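Probable csgAB operon transcriptional regulatory protein (Salmonella typhimurium, PDB 5XP0) acts as the master transcriptional regulator of curli fimbriae expression, needed for csgAB operon transcription and promoting biofilm formation, and is represented here by its receiver domain. Local coordinates at residues 36-41 with 125-129; 48-54 with 74-78; 111-115 with 135-139. All coordinates share one frame. Numbering follows the deposited sequence.

Interaction 1. Residues 36-41 with 125-129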
# COMPACT_ATOMS: atom_id res chain seq x y z
N HIS B 36 -7.50 6.26 -5.43
CA HIS B 36 -6.99 6.88 -6.64
C HIS B 36 -7.51 6.16 -7.87
O HIS B 36 -7.92 6.79 -8.84
CB HIS B 36 -5.47 6.88 -6.62
CG HIS B 36 -4.87 7.54 -7.81
ND1 HIS B 36 -4.11 6.86 -8.73
CD2 HIS B 36 -4.96 8.81 -8.26
CE1 HIS B 36 -3.73 7.69 -9.68
NE2 HIS B 36 -4.23 8.88 -9.41
N LEU B 37 -7.54 4.84 -7.84
CA LEU B 37 -8.04 4.12 -9.01
C LEU B 37 -9.53 4.33 -9.17
O LEU B 37 -10.01 4.55 -10.29
CB LEU B 37 -7.69 2.62 -8.87
CG LEU B 37 -6.21 2.26 -8.83
CD1 LEU B 37 -6.01 0.77 -8.76
CD2 LEU B 37 -5.50 2.78 -10.08
N LYS B 38 -10.28 4.32 -8.08
CA LYS B 38 -11.72 4.52 -8.17
C LYS B 38 -12.02 5.87 -8.77
O LYS B 38 -12.89 5.99 -9.64
CB LYS B 38 -12.38 4.39 -6.79
CG LYS B 38 -12.51 2.95 -6.33
CD LYS B 38 -12.92 2.89 -4.88
CE LYS B 38 -14.29 3.48 -4.65
NZ LYS B 38 -14.65 3.42 -3.21
N GLN B 39 -11.32 6.91 -8.30
CA GLN B 39 -11.60 8.25 -8.80
C GLN B 39 -11.11 8.43 -10.22
O GLN B 39 -11.78 9.07 -11.03
CB GLN B 39 -10.94 9.30 -7.90
CG GLN B 39 -11.62 9.49 -6.58
CD GLN B 39 -10.76 10.27 -5.61
OE1 GLN B 39 -9.71 10.81 -5.98
NE2 GLN B 39 -11.20 10.35 -4.36
N SER B 40 -9.97 7.85 -10.57
CA SER B 40 -9.47 8.03 -11.91
C SER B 40 -10.30 7.25 -12.91
O SER B 40 -10.43 7.67 -14.06
CB SER B 40 -8.01 7.55 -12.01
OG SER B 40 -7.20 8.23 -11.10
N LEU B 41 -10.81 6.09 -12.52
CA LEU B 41 -11.57 5.25 -13.42
C LEU B 41 -13.07 5.45 -13.31
O LEU B 41 -13.79 4.93 -14.15
CB LEU B 41 -11.29 3.76 -13.13
CG LEU B 41 -9.81 3.38 -13.31
CD1 LEU B 41 -9.50 2.05 -12.65
CD2 LEU B 41 -9.45 3.33 -14.79
N VAL B 125 -3.21 3.21 -14.19
CA VAL B 125 -4.52 3.74 -14.59
C VAL B 125 -4.77 3.47 -16.06
O VAL B 125 -5.86 3.04 -16.47
CB VAL B 125 -4.60 5.25 -14.31
CG1 VAL B 125 -5.79 5.91 -15.05
CG2 VAL B 125 -4.69 5.50 -12.81
N SER B 126 -3.78 3.78 -16.89
CA SER B 126 -3.95 3.61 -18.33
C SER B 126 -4.22 2.16 -18.68
O SER B 126 -5.08 1.85 -19.51
CB SER B 126 -2.73 4.14 -19.06
OG SER B 126 -2.80 5.55 -19.18
N GLY B 127 -3.53 1.23 -18.04
CA GLY B 127 -3.80 -0.17 -18.30
C GLY B 127 -5.21 -0.56 -17.91
O GLY B 127 -5.89 -1.28 -18.65
N LEU B 128 -5.67 -0.09 -16.75
CA LEU B 128 -7.02 -0.42 -16.30
C LEU B 128 -8.08 0.23 -17.17
O LEU B 128 -9.16 -0.35 -17.36
CB LEU B 128 -7.19 -0.01 -14.82
CG LEU B 128 -6.36 -0.89 -13.87
CD1 LEU B 128 -6.37 -0.35 -12.43
CD2 LEU B 128 -6.86 -2.32 -13.88
N GLN B 129 -7.82 1.41 -17.71
CA GLN B 129 -8.75 1.98 -18.66
C GLN B 129 -8.87 1.07 -19.87
O GLN B 129 -9.96 0.88 -20.42
CB GLN B 129 -8.29 3.38 -19.07
CG GLN B 129 -8.40 4.45 -18.01
CD GLN B 129 -7.66 5.71 -18.39
OE1 GLN B 129 -6.63 5.67 -19.06
NE2 GLN B 129 -8.19 6.86 -17.97

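Interaction 2. Residues 48-54 with 74-78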
# COMPACT_ATOMS: atom_id res chain seq x y z
N HIS B 48 -9.63 -6.08 -0.09
CA HIS B 48 -9.81 -7.34 0.63
C HIS B 48 -8.47 -7.88 1.10
O HIS B 48 -7.54 -7.99 0.31
CB HIS B 48 -10.52 -8.38 -0.23
CG HIS B 48 -10.66 -9.72 0.43
ND1 HIS B 48 -11.73 -10.04 1.23
CD2 HIS B 48 -9.84 -10.80 0.45
CE1 HIS B 48 -11.60 -11.28 1.67
NE2 HIS B 48 -10.46 -11.76 1.21
N ASN B 49 -8.40 -8.30 2.37
CA ASN B 49 -7.18 -8.85 2.94
C ASN B 49 -6.82 -10.16 2.25
O ASN B 49 -7.54 -11.16 2.37
CB ASN B 49 -7.39 -9.12 4.43
CG ASN B 49 -6.09 -9.41 5.13
OD1 ASN B 49 -5.12 -9.92 4.54
ND2 ASN B 49 -6.03 -9.05 6.40
N ILE B 50 -5.67 -10.17 1.58
CA ILE B 50 -5.15 -11.33 0.84
C ILE B 50 -5.01 -12.55 1.73
O ILE B 50 -5.03 -13.69 1.23
CB ILE B 50 -3.80 -10.96 0.21
CG1 ILE B 50 -3.36 -12.07 -0.74
CG2 ILE B 50 -2.72 -10.69 1.29
CD1 ILE B 50 -2.23 -11.64 -1.69
N GLN B 51 -4.86 -12.34 3.03
CA GLN B 51 -4.76 -13.47 3.95
C GLN B 51 -6.11 -13.91 4.48
O GLN B 51 -6.15 -14.85 5.28
CB GLN B 51 -3.81 -13.15 5.10
CG GLN B 51 -2.43 -12.85 4.57
CD GLN B 51 -1.33 -13.08 5.57
OE1 GLN B 51 -0.45 -13.93 5.35
NE2 GLN B 51 -1.36 -12.36 6.67
N ARG B 52 -7.20 -13.30 4.06
CA ARG B 52 -8.51 -13.76 4.49
C ARG B 52 -9.29 -14.36 3.33
O ARG B 52 -9.12 -13.97 2.17
CB ARG B 52 -9.31 -12.64 5.16
CG ARG B 52 -8.71 -12.37 6.54
CD ARG B 52 -9.59 -11.60 7.51
NE ARG B 52 -8.88 -11.40 8.77
CZ ARG B 52 -8.75 -12.33 9.72
NH1 ARG B 52 -9.29 -13.53 9.56
NH2 ARG B 52 -8.08 -12.06 10.83
N SER B 53 -10.09 -15.37 3.67
CA SER B 53 -10.90 -16.07 2.70
C SER B 53 -12.01 -15.17 2.19
O SER B 53 -12.40 -14.20 2.83
CB SER B 53 -11.51 -17.33 3.32
OG SER B 53 -12.29 -17.02 4.48
N LEU B 54 -12.51 -15.49 1.00
CA LEU B 54 -13.63 -14.75 0.45
C LEU B 54 -14.65 -15.70 -0.14
O LEU B 54 -14.30 -16.61 -0.90
CB LEU B 54 -13.15 -13.77 -0.62
CG LEU B 54 -14.22 -12.88 -1.23
CD1 LEU B 54 -15.21 -12.32 -0.17
CD2 LEU B 54 -13.54 -11.76 -1.98
N LEU B 74 -0.60 -18.77 -0.81
CA LEU B 74 -1.66 -17.81 -1.12
C LEU B 74 -1.94 -17.78 -2.62
O LEU B 74 -3.09 -17.58 -3.04
CB LEU B 74 -1.26 -16.42 -0.60
CG LEU B 74 -1.38 -16.20 0.92
CD1 LEU B 74 -0.93 -14.81 1.28
CD2 LEU B 74 -2.80 -16.43 1.46
N ILE B 75 -0.91 -17.95 -3.44
CA ILE B 75 -1.13 -18.07 -4.88
C ILE B 75 -2.03 -19.26 -5.15
O ILE B 75 -3.05 -19.15 -5.83
CB ILE B 75 0.23 -18.17 -5.61
CG1 ILE B 75 0.95 -16.79 -5.59
CG2 ILE B 75 0.07 -18.72 -7.01
CD1 ILE B 75 2.39 -16.83 -6.07
N HIS B 76 -1.68 -20.41 -4.58
CA HIS B 76 -2.53 -21.58 -4.76
C HIS B 76 -3.94 -21.33 -4.23
O HIS B 76 -4.93 -21.76 -4.84
CB HIS B 76 -1.92 -22.79 -4.07
CG HIS B 76 -2.73 -24.03 -4.23
ND1 HIS B 76 -3.36 -24.65 -3.18
CD2 HIS B 76 -3.05 -24.74 -5.34
CE1 HIS B 76 -4.02 -25.71 -3.62
NE2 HIS B 76 -3.84 -25.78 -4.93
N TYR B 77 -4.04 -20.72 -3.06
CA TYR B 77 -5.37 -20.47 -2.51
C TYR B 77 -6.16 -19.55 -3.44
O TYR B 77 -7.28 -19.87 -3.84
CB TYR B 77 -5.28 -19.87 -1.12
CG TYR B 77 -6.65 -19.47 -0.67
CD1 TYR B 77 -7.51 -20.41 -0.12
CD2 TYR B 77 -7.10 -18.18 -0.83
CE1 TYR B 77 -8.77 -20.06 0.28
CE2 TYR B 77 -8.35 -17.83 -0.45
CZ TYR B 77 -9.19 -18.78 0.11
OH TYR B 77 -10.44 -18.43 0.50
N TRP B 78 -5.56 -18.42 -3.84
CA TRP B 78 -6.32 -17.49 -4.68
C TRP B 78 -6.54 -18.05 -6.07
O TRP B 78 -7.60 -17.79 -6.65
CB TRP B 78 -5.66 -16.11 -4.71
CG TRP B 78 -5.92 -15.46 -3.42
CD1 TRP B 78 -5.03 -15.21 -2.42
CD2 TRP B 78 -7.20 -15.04 -2.95
NE1 TRP B 78 -5.70 -14.64 -1.33
CE2 TRP B 78 -7.03 -14.53 -1.65
CE3 TRP B 78 -8.49 -15.05 -3.51
CZ2 TRP B 78 -8.08 -14.01 -0.92
CZ3 TRP B 78 -9.53 -14.54 -2.78
CH2 TRP B 78 -9.32 -14.03 -1.49

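Interaction 3. Residues 111-115 with 135-139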
# COMPACT_ATOMS: atom_id res chain seq x y z
N ILE B 111 -6.80 -14.66 -16.39
CA ILE B 111 -5.71 -13.69 -16.32
C ILE B 111 -5.87 -12.68 -17.45
O ILE B 111 -6.04 -13.04 -18.63
CB ILE B 111 -4.35 -14.41 -16.33
CG1 ILE B 111 -3.21 -13.39 -16.19
CG2 ILE B 111 -4.22 -15.29 -17.57
CD1 ILE B 111 -3.09 -12.81 -14.80
N ASN B 112 -5.89 -11.40 -17.09
CA ASN B 112 -6.11 -10.30 -18.02
C ASN B 112 -5.00 -9.26 -18.05
O ASN B 112 -5.06 -8.35 -18.87
CB ASN B 112 -7.42 -9.58 -17.71
CG ASN B 112 -8.61 -10.24 -18.36
OD1 ASN B 112 -9.12 -9.72 -19.33
ND2 ASN B 112 -9.05 -11.37 -17.83
N GLY B 113 -4.01 -9.33 -17.18
CA GLY B 113 -2.94 -8.37 -17.26
C GLY B 113 -1.96 -8.58 -16.13
O GLY B 113 -2.24 -9.30 -15.17
N VAL B 114 -0.81 -7.94 -16.28
CA VAL B 114 0.28 -8.03 -15.33
C VAL B 114 0.87 -6.63 -15.21
O VAL B 114 1.32 -6.06 -16.19
CB VAL B 114 1.37 -9.01 -15.77
CG1 VAL B 114 2.47 -8.97 -14.76
CG2 VAL B 114 0.78 -10.41 -15.95
N PHE B 115 0.85 -6.09 -14.01
CA PHE B 115 1.49 -4.82 -13.72
C PHE B 115 2.79 -5.07 -12.99
O PHE B 115 2.81 -5.77 -11.97
CB PHE B 115 0.57 -3.96 -12.85
CG PHE B 115 -0.67 -3.53 -13.56
CD1 PHE B 115 -0.58 -2.66 -14.62
CD2 PHE B 115 -1.91 -3.99 -13.17
CE1 PHE B 115 -1.71 -2.27 -15.30
CE2 PHE B 115 -3.04 -3.60 -13.82
CZ PHE B 115 -2.94 -2.72 -14.91
N GLU B 135 -9.74 -4.72 -23.21
CA GLU B 135 -8.36 -5.05 -23.57
C GLU B 135 -7.61 -5.73 -22.43
O GLU B 135 -7.83 -5.44 -21.26
CB GLU B 135 -7.62 -3.77 -23.96
CG GLU B 135 -8.35 -2.96 -25.03
CD GLU B 135 -7.61 -1.71 -25.45
OE1 GLU B 135 -6.46 -1.49 -25.01
OE2 GLU B 135 -8.18 -0.93 -26.22
N CYS B 136 -6.62 -6.54 -22.79
CA CYS B 136 -5.73 -7.05 -21.76
C CYS B 136 -4.52 -6.13 -21.65
O CYS B 136 -4.29 -5.26 -22.49
CB CYS B 136 -5.32 -8.49 -22.07
SG CYS B 136 -6.67 -9.71 -21.95
N TYR B 137 -3.76 -6.31 -20.58
CA TYR B 137 -2.55 -5.53 -20.33
C TYR B 137 -1.37 -6.47 -20.20
O TYR B 137 -0.98 -6.85 -19.10
CB TYR B 137 -2.70 -4.66 -19.05
CG TYR B 137 -1.60 -3.62 -18.94
CD1 TYR B 137 -1.62 -2.49 -19.75
CD2 TYR B 137 -0.55 -3.78 -18.07
CE1 TYR B 137 -0.61 -1.54 -19.68
CE2 TYR B 137 0.46 -2.82 -17.99
CZ TYR B 137 0.41 -1.70 -18.79
OH TYR B 137 1.41 -0.77 -18.69
N PHE B 138 -0.81 -6.82 -21.34
CA PHE B 138 0.33 -7.72 -21.44
C PHE B 138 1.33 -7.10 -22.40
O PHE B 138 0.96 -6.44 -23.37
CB PHE B 138 -0.06 -9.09 -21.98
CG PHE B 138 -1.03 -9.84 -21.14
CD1 PHE B 138 -0.68 -10.28 -19.86
CD2 PHE B 138 -2.29 -10.16 -21.64
CE1 PHE B 138 -1.58 -10.99 -19.10
CE2 PHE B 138 -3.19 -10.86 -20.88
CZ PHE B 138 -2.84 -11.29 -19.62
N SER B 139 2.61 -7.35 -22.15
CA SER B 139 3.57 -7.03 -23.18
C SER B 139 3.26 -7.82 -24.45
O SER B 139 2.58 -8.84 -24.43
CB SER B 139 4.99 -7.32 -22.71
OG SER B 139 5.16 -8.69 -22.45

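Interaction 1. Residues 36-41 with 125-129
Two helices can be joined largely by aliphatic side chains, as residues 36-41 and 125-129 illustrate. The two helical segments cross at -55°, their axes 10.4 Å apart at closest approach. Apolar contacts carry the interface. Val125 CG2 lies 3.9 Å from Leu37 CD2 and 4.0 Å from Ser40 CB. Leu128 meets both leucines, its CD1 3.9 Å from Leu37 CD1 and its CB 3.8 Å from Leu41 CD1. At the end of helix 28-41, Leu41 CD2 rests 3.6 Å from Gln129 CG, so the glutamine contributes its aliphatic part. Ser40 OG instead bonds within its own helix, donating to His36 O at 2.8 Å, while His36 CE1 merely touches Val125 CG2 at 3.9 Å. The contact joins helices 28-41 and 121-132 of the parallel alpha/beta domain on one face of the sheet, where Leu37 and Leu128 both reach Leu64 of strand 61-66.

Interaction 2. Residues 48-54 with 74-78
As strand 45-49 ends, the backbone folds into a type I beta turn from Asn49 to Arg52, closed by Arg52 N to Asn49 O at 2.7 Å; Asn49 OD1 also accepts from Gln51 N at 2.9 Å, an Asx turn. Facing it is one turn of helix 72-83, with Trp78 N bonded to Leu74 O. Among the side chains, Trp78 dominates. Its NE1 donates to Ile50 O at 2.8 Å, and the edge of its ring meets Arg52 O, 3.3 Å from CZ2, and Leu54 CB, 3.9 Å from CH2. The His48 ring stands nearly perpendicular to the indole, its NE2 3.7 Å from Trp78 CH2, while that same NE2 donates to Arg52 O at 2.8 Å and ties the strand end to the turn. Leu74 CD1 packs 4.2 Å from Ile50 CG1; Tyr77 OH lies 3.2 Å from Ser53 CB. The chemistry implies a directional anchor: a mainly apolar indole, which also touches Ile23 and Met65 of the sheet, uses its single N-H to satisfy a turn carbonyl.

Interaction 3. Residues 111-115 with 135-139
Two backbone hydrogen bonds fasten the edge strand 111-114 to an irregular segment: Tyr137 N donates to Asn112 O at 3.0 Å, and Val114 N to Tyr137 O at the same distance. A single bridge between Gly113 and Tyr137 results, with CA atoms 4.2 Å apart. The bonds flank Gly113, whose CA makes a further CA-H...O contact of 3.1 Å with Tyr137 O. The Asn112 amide turns to His110 O. In the CheY-like receiver fold, strand 111-114 is the last of the five parallel strands, and the chain returns to it after helix 121-132, on the way to helix 140-147. Packing spreads out from the bridge through three aromatic rings. Phe138 lays its ring face against Gly113 CA, a CH-pi contact 4.0 Å from the centroid, and meets Val114 CG2 through CE1 at 4.0 Å. Phe115 CE1 approaches one face of the Tyr137 ring, 3.4 Å from CD2, the ring planes inclined by 30° and slid apart. Helix 140-147 packs on Phe138, helix 121-132 on Phe115.

The three contacts show how one receiver domain changes its chemistry with position. Interactions 1 and 3 are partly buried and meet at helix 121-132, which supplies one segment of interaction 1: Phe115 and Tyr137 pack on Gly127, and Phe115 also on Leu128, so the two form a continuous region with centres about 14 Å apart. Interaction 2 lies at the surface on the other side of the chain's centre from both, about 23 Å from interaction 1 and 21 Å from interaction 3 between centres, and touches neither. Between helices, aliphatic packing suffices; where a loop meets an edge strand, main-chain hydrogen bonds set the pairing; where a turn meets a helix, a side-chain donor serves a main-chain acceptor.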